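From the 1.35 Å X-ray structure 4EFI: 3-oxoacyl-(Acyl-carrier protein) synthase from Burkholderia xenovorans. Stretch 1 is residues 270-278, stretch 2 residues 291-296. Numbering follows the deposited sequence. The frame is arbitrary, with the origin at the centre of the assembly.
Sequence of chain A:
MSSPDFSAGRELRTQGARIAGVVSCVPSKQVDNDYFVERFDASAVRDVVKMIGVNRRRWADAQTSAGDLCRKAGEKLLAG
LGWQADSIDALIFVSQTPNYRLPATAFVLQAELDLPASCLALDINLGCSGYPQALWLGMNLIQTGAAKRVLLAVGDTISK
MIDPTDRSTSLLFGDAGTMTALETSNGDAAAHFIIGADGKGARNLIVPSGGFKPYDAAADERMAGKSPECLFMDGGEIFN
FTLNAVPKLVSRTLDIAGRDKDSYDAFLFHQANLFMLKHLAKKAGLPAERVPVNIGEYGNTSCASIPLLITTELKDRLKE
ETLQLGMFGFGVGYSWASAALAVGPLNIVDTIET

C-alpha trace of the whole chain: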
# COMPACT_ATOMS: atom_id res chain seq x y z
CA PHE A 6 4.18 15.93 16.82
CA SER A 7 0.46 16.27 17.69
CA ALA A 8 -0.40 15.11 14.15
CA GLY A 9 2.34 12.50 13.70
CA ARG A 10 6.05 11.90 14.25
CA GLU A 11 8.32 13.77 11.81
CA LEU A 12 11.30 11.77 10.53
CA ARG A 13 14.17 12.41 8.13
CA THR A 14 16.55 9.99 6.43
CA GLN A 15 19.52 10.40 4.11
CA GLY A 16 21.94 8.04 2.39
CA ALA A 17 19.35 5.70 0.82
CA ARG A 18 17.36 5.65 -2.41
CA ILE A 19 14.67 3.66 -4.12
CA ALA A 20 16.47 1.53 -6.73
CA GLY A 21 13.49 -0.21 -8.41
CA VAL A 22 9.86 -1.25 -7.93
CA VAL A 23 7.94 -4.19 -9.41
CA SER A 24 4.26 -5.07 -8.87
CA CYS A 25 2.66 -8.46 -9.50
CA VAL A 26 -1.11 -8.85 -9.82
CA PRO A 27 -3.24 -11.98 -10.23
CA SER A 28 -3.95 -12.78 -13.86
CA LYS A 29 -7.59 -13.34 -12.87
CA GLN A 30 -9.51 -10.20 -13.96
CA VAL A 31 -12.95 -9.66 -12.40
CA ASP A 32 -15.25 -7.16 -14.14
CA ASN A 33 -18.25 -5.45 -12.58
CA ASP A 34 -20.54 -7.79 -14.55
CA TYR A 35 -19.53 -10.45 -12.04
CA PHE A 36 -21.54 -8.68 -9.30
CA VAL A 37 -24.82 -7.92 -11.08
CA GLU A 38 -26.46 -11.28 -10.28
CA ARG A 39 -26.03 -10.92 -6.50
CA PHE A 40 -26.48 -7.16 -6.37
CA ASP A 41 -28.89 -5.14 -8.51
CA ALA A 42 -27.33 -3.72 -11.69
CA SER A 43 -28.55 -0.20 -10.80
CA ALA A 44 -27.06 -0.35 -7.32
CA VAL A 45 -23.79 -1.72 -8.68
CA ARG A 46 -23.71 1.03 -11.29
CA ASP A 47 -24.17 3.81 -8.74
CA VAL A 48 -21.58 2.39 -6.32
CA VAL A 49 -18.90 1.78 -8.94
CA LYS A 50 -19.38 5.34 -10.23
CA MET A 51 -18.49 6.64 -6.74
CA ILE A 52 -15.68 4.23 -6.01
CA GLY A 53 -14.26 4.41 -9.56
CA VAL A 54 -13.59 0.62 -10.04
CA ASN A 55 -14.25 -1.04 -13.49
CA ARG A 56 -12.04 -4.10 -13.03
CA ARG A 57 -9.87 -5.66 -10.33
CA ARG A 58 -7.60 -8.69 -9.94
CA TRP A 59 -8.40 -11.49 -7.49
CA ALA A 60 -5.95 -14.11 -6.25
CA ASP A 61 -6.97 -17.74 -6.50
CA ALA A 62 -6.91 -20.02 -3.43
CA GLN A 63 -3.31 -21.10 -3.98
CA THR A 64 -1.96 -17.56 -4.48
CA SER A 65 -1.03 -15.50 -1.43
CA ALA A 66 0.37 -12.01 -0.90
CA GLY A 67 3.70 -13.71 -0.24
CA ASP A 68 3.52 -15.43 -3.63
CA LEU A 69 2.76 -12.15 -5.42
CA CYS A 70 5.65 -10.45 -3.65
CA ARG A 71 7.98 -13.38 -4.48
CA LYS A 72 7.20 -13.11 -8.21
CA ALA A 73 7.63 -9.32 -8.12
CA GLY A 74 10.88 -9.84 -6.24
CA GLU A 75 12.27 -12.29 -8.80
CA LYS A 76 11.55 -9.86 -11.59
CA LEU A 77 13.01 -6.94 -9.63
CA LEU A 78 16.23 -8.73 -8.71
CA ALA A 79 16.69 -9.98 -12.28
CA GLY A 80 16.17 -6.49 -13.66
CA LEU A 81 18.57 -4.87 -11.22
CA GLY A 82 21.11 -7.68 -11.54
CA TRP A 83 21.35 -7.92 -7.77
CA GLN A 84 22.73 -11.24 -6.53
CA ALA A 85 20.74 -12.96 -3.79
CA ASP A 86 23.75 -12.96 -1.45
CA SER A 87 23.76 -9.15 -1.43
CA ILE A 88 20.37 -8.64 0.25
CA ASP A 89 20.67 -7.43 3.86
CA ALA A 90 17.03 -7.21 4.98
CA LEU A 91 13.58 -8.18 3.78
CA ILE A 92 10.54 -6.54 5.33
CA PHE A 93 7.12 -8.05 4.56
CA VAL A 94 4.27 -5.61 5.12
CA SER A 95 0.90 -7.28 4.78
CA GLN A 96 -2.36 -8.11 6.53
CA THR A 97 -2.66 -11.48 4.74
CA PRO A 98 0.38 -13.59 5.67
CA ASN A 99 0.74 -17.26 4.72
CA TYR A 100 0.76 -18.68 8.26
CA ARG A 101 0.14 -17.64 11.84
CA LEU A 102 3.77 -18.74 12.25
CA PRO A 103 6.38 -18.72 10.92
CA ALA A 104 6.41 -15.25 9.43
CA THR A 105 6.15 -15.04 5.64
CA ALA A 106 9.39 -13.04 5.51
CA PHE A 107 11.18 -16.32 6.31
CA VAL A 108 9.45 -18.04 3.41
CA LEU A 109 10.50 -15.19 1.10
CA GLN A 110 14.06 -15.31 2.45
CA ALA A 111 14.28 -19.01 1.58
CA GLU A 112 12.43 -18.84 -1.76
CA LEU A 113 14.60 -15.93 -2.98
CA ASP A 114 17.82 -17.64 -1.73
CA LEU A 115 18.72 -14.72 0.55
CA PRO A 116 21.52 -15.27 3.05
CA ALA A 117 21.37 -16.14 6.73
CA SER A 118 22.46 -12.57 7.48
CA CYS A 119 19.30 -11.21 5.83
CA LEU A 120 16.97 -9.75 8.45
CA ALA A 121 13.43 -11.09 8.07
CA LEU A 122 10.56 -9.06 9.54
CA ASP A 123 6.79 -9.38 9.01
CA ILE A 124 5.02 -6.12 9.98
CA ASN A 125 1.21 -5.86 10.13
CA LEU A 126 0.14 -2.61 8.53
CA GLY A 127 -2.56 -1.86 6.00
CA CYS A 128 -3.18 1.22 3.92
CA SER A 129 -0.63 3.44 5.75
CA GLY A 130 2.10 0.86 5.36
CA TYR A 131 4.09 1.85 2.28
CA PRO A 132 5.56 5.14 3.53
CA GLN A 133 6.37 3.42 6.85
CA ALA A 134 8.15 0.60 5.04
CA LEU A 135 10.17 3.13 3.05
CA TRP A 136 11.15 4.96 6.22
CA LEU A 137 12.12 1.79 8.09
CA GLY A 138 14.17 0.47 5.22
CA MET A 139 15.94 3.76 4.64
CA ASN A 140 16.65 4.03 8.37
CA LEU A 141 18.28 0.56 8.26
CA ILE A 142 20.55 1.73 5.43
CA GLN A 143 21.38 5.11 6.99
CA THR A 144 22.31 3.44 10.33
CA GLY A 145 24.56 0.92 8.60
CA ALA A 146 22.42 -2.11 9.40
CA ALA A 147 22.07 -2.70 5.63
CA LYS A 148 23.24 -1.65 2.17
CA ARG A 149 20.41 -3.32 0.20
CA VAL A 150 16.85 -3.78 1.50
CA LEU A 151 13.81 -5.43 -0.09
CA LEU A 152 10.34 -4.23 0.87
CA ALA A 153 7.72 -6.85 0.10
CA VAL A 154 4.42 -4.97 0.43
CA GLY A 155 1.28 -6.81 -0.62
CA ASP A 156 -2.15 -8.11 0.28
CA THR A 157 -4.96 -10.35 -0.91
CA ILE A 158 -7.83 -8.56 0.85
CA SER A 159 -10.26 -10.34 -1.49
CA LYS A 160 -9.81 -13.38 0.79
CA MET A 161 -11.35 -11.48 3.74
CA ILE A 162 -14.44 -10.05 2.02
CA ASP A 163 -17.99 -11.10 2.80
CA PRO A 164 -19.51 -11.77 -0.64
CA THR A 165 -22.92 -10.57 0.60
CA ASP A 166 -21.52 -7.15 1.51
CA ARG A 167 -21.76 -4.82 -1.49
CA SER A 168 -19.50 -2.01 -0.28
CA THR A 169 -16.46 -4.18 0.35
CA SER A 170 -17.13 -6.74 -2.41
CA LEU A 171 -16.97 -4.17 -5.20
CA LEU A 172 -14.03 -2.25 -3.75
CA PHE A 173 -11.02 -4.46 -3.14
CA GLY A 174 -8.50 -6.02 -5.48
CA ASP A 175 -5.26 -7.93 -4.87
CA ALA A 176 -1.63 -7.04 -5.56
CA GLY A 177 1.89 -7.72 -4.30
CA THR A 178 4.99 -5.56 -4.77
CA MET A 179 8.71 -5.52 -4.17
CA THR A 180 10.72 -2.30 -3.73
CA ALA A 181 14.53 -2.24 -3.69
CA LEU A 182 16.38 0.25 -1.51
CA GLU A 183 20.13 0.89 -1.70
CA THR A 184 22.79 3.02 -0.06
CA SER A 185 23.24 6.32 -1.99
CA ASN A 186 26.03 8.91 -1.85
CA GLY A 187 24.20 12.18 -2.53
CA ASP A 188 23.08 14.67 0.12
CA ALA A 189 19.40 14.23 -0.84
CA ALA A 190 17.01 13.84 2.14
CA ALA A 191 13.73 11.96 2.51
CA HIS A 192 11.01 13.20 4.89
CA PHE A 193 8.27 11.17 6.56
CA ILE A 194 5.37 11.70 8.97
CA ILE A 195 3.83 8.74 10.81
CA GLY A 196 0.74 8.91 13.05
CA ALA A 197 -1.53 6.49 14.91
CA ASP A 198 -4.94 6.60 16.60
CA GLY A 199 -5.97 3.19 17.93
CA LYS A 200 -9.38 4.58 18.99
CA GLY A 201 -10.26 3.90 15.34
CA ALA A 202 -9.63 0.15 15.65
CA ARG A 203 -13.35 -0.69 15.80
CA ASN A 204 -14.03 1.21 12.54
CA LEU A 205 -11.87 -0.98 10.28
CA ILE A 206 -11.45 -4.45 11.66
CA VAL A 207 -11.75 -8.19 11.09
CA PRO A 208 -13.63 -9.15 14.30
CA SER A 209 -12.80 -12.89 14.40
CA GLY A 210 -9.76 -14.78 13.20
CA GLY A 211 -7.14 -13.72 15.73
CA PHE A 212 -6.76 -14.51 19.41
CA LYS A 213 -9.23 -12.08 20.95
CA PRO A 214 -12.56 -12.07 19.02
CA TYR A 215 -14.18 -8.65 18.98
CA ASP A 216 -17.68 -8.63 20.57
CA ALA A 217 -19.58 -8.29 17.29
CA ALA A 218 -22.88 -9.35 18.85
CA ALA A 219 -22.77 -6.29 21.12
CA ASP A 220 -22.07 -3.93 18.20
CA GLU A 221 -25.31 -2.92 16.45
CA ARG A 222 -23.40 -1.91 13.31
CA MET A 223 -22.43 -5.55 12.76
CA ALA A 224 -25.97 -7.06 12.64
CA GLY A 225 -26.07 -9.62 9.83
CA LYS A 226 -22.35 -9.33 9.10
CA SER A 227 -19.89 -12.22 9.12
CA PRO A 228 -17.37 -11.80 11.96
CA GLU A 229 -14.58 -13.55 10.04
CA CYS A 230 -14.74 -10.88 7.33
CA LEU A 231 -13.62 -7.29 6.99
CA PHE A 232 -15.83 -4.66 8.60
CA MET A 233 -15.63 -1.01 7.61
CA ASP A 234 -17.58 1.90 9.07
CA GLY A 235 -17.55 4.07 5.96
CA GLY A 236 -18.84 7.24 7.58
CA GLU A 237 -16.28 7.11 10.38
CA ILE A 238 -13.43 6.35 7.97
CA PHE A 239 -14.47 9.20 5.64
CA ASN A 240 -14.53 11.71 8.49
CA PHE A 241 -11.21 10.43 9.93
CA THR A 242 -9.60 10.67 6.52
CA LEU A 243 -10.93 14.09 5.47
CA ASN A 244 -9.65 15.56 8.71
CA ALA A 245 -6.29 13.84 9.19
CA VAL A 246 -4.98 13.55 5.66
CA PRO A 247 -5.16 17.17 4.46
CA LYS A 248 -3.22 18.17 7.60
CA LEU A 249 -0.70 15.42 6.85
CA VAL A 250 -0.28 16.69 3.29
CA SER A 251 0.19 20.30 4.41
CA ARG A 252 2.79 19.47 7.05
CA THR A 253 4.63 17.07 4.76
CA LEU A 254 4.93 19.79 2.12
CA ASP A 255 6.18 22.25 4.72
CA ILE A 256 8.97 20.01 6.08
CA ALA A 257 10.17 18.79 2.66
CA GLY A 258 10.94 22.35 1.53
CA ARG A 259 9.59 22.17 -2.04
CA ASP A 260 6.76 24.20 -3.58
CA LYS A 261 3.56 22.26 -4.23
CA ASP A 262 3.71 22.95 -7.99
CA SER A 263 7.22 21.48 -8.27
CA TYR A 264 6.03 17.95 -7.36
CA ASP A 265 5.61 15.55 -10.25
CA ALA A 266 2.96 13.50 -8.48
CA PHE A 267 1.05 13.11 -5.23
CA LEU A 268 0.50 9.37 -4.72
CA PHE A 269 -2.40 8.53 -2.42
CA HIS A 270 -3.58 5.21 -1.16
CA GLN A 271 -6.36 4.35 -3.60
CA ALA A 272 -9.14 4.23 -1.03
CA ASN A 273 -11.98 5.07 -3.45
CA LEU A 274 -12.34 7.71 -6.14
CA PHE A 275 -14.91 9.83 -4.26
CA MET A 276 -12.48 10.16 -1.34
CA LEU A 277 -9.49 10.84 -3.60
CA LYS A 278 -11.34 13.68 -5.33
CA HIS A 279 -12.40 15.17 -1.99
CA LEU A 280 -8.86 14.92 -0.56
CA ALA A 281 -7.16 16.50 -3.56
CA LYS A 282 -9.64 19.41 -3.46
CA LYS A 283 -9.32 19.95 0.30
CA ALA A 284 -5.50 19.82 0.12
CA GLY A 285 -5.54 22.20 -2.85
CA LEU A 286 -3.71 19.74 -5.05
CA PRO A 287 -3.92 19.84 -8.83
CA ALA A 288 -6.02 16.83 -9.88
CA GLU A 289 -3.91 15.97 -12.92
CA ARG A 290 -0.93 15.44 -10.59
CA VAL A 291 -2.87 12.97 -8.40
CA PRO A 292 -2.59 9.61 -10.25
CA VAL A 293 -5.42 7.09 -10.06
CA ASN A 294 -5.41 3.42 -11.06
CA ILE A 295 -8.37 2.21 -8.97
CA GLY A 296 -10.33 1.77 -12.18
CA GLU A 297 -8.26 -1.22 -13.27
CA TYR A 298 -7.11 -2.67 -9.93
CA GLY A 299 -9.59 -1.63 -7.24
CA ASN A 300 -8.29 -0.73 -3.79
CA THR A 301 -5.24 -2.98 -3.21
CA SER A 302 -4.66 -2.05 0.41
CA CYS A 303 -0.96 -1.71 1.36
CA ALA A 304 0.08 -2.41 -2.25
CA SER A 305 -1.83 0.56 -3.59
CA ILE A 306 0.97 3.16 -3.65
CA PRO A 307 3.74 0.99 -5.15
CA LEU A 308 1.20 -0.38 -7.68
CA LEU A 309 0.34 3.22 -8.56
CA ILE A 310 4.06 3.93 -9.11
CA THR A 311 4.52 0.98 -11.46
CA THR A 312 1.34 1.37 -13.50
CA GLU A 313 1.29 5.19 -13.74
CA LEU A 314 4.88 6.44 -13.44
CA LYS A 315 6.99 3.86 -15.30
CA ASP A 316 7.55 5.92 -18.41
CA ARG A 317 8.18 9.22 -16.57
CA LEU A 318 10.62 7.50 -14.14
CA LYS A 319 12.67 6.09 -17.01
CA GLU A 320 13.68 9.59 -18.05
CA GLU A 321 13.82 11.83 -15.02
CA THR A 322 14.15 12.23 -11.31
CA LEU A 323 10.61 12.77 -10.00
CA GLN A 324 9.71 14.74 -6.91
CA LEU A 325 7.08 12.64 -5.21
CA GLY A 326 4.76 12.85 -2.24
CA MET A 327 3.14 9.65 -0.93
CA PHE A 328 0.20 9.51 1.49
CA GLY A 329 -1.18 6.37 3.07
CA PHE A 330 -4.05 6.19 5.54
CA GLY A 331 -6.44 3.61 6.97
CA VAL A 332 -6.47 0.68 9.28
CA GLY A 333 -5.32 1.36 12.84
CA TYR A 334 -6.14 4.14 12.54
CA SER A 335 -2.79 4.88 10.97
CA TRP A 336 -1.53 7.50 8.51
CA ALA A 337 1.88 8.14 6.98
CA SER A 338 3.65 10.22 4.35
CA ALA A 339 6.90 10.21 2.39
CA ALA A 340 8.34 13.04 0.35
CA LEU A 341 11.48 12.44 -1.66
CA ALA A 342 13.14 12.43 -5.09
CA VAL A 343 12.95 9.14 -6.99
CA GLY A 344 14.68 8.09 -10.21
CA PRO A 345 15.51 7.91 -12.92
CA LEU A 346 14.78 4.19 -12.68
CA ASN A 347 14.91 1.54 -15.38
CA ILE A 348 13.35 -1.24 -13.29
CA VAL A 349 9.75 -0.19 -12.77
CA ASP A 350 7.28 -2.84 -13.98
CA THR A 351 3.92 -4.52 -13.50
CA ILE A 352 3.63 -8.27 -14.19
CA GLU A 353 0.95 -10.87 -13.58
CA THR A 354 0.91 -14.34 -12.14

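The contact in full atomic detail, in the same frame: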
# COMPACT_ATOMS: atom_id res chain seq x y z
N HIS A 270 -2.92 6.49 -1.28
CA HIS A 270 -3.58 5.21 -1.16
C HIS A 270 -4.90 5.31 -1.88
O HIS A 270 -5.65 6.28 -1.70
CB HIS A 270 -3.80 4.86 0.29
CG HIS A 270 -4.81 3.77 0.50
ND1 HIS A 270 -4.70 2.57 -0.09
CD2 HIS A 270 -5.98 3.74 1.24
CE1 HIS A 270 -5.74 1.80 0.27
NE2 HIS A 270 -6.53 2.52 1.08
N GLN A 271 -5.21 4.31 -2.71
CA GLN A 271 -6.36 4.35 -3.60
C GLN A 271 -7.61 3.86 -2.87
O GLN A 271 -8.13 2.78 -3.14
CB GLN A 271 -6.08 3.52 -4.85
CG GLN A 271 -4.85 4.03 -5.62
CD GLN A 271 -5.16 5.25 -6.45
OE1 GLN A 271 -5.85 5.17 -7.47
NE2 GLN A 271 -4.65 6.41 -6.01
N ALA A 272 -8.08 4.66 -1.92
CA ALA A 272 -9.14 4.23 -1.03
C ALA A 272 -10.46 4.03 -1.77
O ALA A 272 -11.14 3.01 -1.61
CB ALA A 272 -9.31 5.23 0.11
N ASN A 273 -10.85 5.06 -2.52
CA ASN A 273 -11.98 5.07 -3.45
C ASN A 273 -11.95 6.43 -4.14
O ASN A 273 -11.41 7.41 -3.60
CB ASN A 273 -13.32 4.79 -2.76
CG ASN A 273 -13.75 5.89 -1.83
OD1 ASN A 273 -14.26 6.92 -2.26
ND2 ASN A 273 -13.63 5.65 -0.54
N LEU A 274 -12.52 6.51 -5.33
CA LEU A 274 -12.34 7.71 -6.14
C LEU A 274 -13.00 8.94 -5.52
O LEU A 274 -12.45 10.02 -5.55
CB LEU A 274 -12.85 7.46 -7.57
CG LEU A 274 -12.60 8.62 -8.54
CD1 LEU A 274 -11.13 8.98 -8.66
CD2 LEU A 274 -13.16 8.25 -9.91
N PHE A 275 -14.18 8.75 -4.94
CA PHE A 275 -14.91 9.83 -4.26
C PHE A 275 -14.01 10.49 -3.20
O PHE A 275 -13.85 11.72 -3.18
CB PHE A 275 -16.19 9.25 -3.63
CG PHE A 275 -17.07 10.27 -2.94
CD1 PHE A 275 -17.94 11.07 -3.66
CD2 PHE A 275 -17.05 10.38 -1.55
CE1 PHE A 275 -18.76 11.98 -3.01
CE2 PHE A 275 -17.87 11.29 -0.90
CZ PHE A 275 -18.72 12.08 -1.63
N MET A 276 -13.41 9.67 -2.35
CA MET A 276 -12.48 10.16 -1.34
C MET A 276 -11.26 10.85 -1.94
O MET A 276 -10.82 11.89 -1.44
CB MET A 276 -11.99 9.02 -0.46
CG MET A 276 -10.95 9.52 0.50
SD MET A 276 -11.62 10.77 1.59
CE MET A 276 -12.34 9.58 2.66
N LEU A 277 -10.68 10.27 -2.98
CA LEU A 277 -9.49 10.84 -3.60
C LEU A 277 -9.79 12.24 -4.15
O LEU A 277 -9.00 13.19 -3.98
CB LEU A 277 -8.98 9.94 -4.73
CG LEU A 277 -8.30 8.64 -4.28
CD1 LEU A 277 -8.14 7.69 -5.46
CD2 LEU A 277 -6.96 8.94 -3.64
N LYS A 278 -10.95 12.39 -4.77
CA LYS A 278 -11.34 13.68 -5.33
C LYS A 278 -11.52 14.68 -4.20
O LYS A 278 -11.09 15.85 -4.32
CB LYS A 278 -12.63 13.56 -6.14
N VAL A 291 -2.44 13.95 -9.41
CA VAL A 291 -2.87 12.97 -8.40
C VAL A 291 -3.26 11.70 -9.16
O VAL A 291 -4.40 11.54 -9.56
CB VAL A 291 -4.07 13.51 -7.59
CG1 VAL A 291 -4.53 12.48 -6.53
CG2 VAL A 291 -3.73 14.82 -6.90
N PRO A 292 -2.29 10.78 -9.40
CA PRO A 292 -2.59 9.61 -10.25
C PRO A 292 -3.61 8.67 -9.62
O PRO A 292 -3.72 8.54 -8.40
CB PRO A 292 -1.23 8.93 -10.36
CG PRO A 292 -0.23 10.07 -10.18
CD PRO A 292 -0.86 10.90 -9.12
N VAL A 293 -4.38 8.01 -10.49
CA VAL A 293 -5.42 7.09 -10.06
C VAL A 293 -5.35 5.85 -10.95
O VAL A 293 -5.29 5.96 -12.18
CB VAL A 293 -6.83 7.72 -10.19
CG1 VAL A 293 -7.92 6.72 -9.87
CG2 VAL A 293 -6.95 8.92 -9.26
N ASN A 294 -5.35 4.69 -10.33
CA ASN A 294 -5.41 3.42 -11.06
C ASN A 294 -6.46 2.47 -10.48
O ASN A 294 -6.52 1.29 -10.85
CB ASN A 294 -4.04 2.73 -11.17
CG ASN A 294 -3.54 2.19 -9.84
OD1 ASN A 294 -4.17 2.39 -8.81
ND2 ASN A 294 -2.40 1.52 -9.86
N ILE A 295 -7.33 3.00 -9.63
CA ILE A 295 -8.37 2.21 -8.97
C ILE A 295 -9.33 1.64 -10.00
O ILE A 295 -9.97 0.59 -9.78
CB ILE A 295 -9.05 3.08 -7.88
CG1 ILE A 295 -9.63 2.19 -6.77
CG2 ILE A 295 -10.06 4.00 -8.50
CD1 ILE A 295 -10.36 2.94 -5.67
N GLY A 296 -9.46 2.28 -11.15
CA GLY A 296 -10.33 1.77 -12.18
C GLY A 296 -9.99 0.38 -12.70
O GLY A 296 -10.88 -0.37 -13.12

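A single buried glutamine side chain supplies every hydrogen bond that joins these two segments, and it does so by imitating a backbone. The terminal amide of Gln-271, like a peptide unit, offers a carbonyl acceptor and an N-H donor, and here both face the main chain of residues 292 to 294. Its OE1 accepts from the backbone N of Asn-294 at 2.9 Å, with an N-H...acceptor angle of 156°. On the other side of the amide, Gln-271 NE2 donates to Pro-292 O at 3.3 Å and 137°, a weak bond. The general principle is that the polar backbone groups of a loop can be satisfied by a side-chain amide, which reads the path of the main chain rather than the identity of its side chains.

The conformation of Gln-271 fits this role. Its CA-to-CB bond points toward the second stretch, and the chain then folds through chi1 of -59° (m) and chi2 of -78° (m), which sets the amide beside Val-293. That residue is bracketed by the two bonds, and its CA lies 3.3 Å from Gln-271 OE1. The same oxygen is 3.4 Å from Ile-295 N, just where the chain turns from loop into helix.

Around this polar centre the packing is apolar. Ile-295, whose CA-to-CB bond points toward the first stretch, is extended with both chi angles in t, so that CD1 reaches the backbone of residues 271 to 274: it lies 3.4 Å from Gln-271 O and 3.5 Å from Asn-273 CA. The residue thus packs largely against main chain, a counterpart to the way Gln-271 bonds to it. Val-293 packs against both leucines: its CG1 and CG2 lie 4.1 and 4.2 Å from Leu-274 CD1, and CG2 lies 4.2 Å from Leu-277 CD1. Leu-274 sets out sideways, but the end of its side chain comes nearer; Leu-277, by contrast, points toward the second stretch from the start.

The helix that carries these leucines is secured at its beginning by Asn-273. From the N-cap position, Asn-273 OD1 accepts from Met-276 N at 2.9 Å and 168°, satisfying an amide that has no helical carbonyl before it. Its CA-to-CB bond points away from the second stretch, while its CA is 3.5 Å from Ile-295 CD1. Asn-294 also occupies an N-cap position, yet its side chain makes no capping bond; its ND2 is hydrogen-bonded elsewhere in the structure.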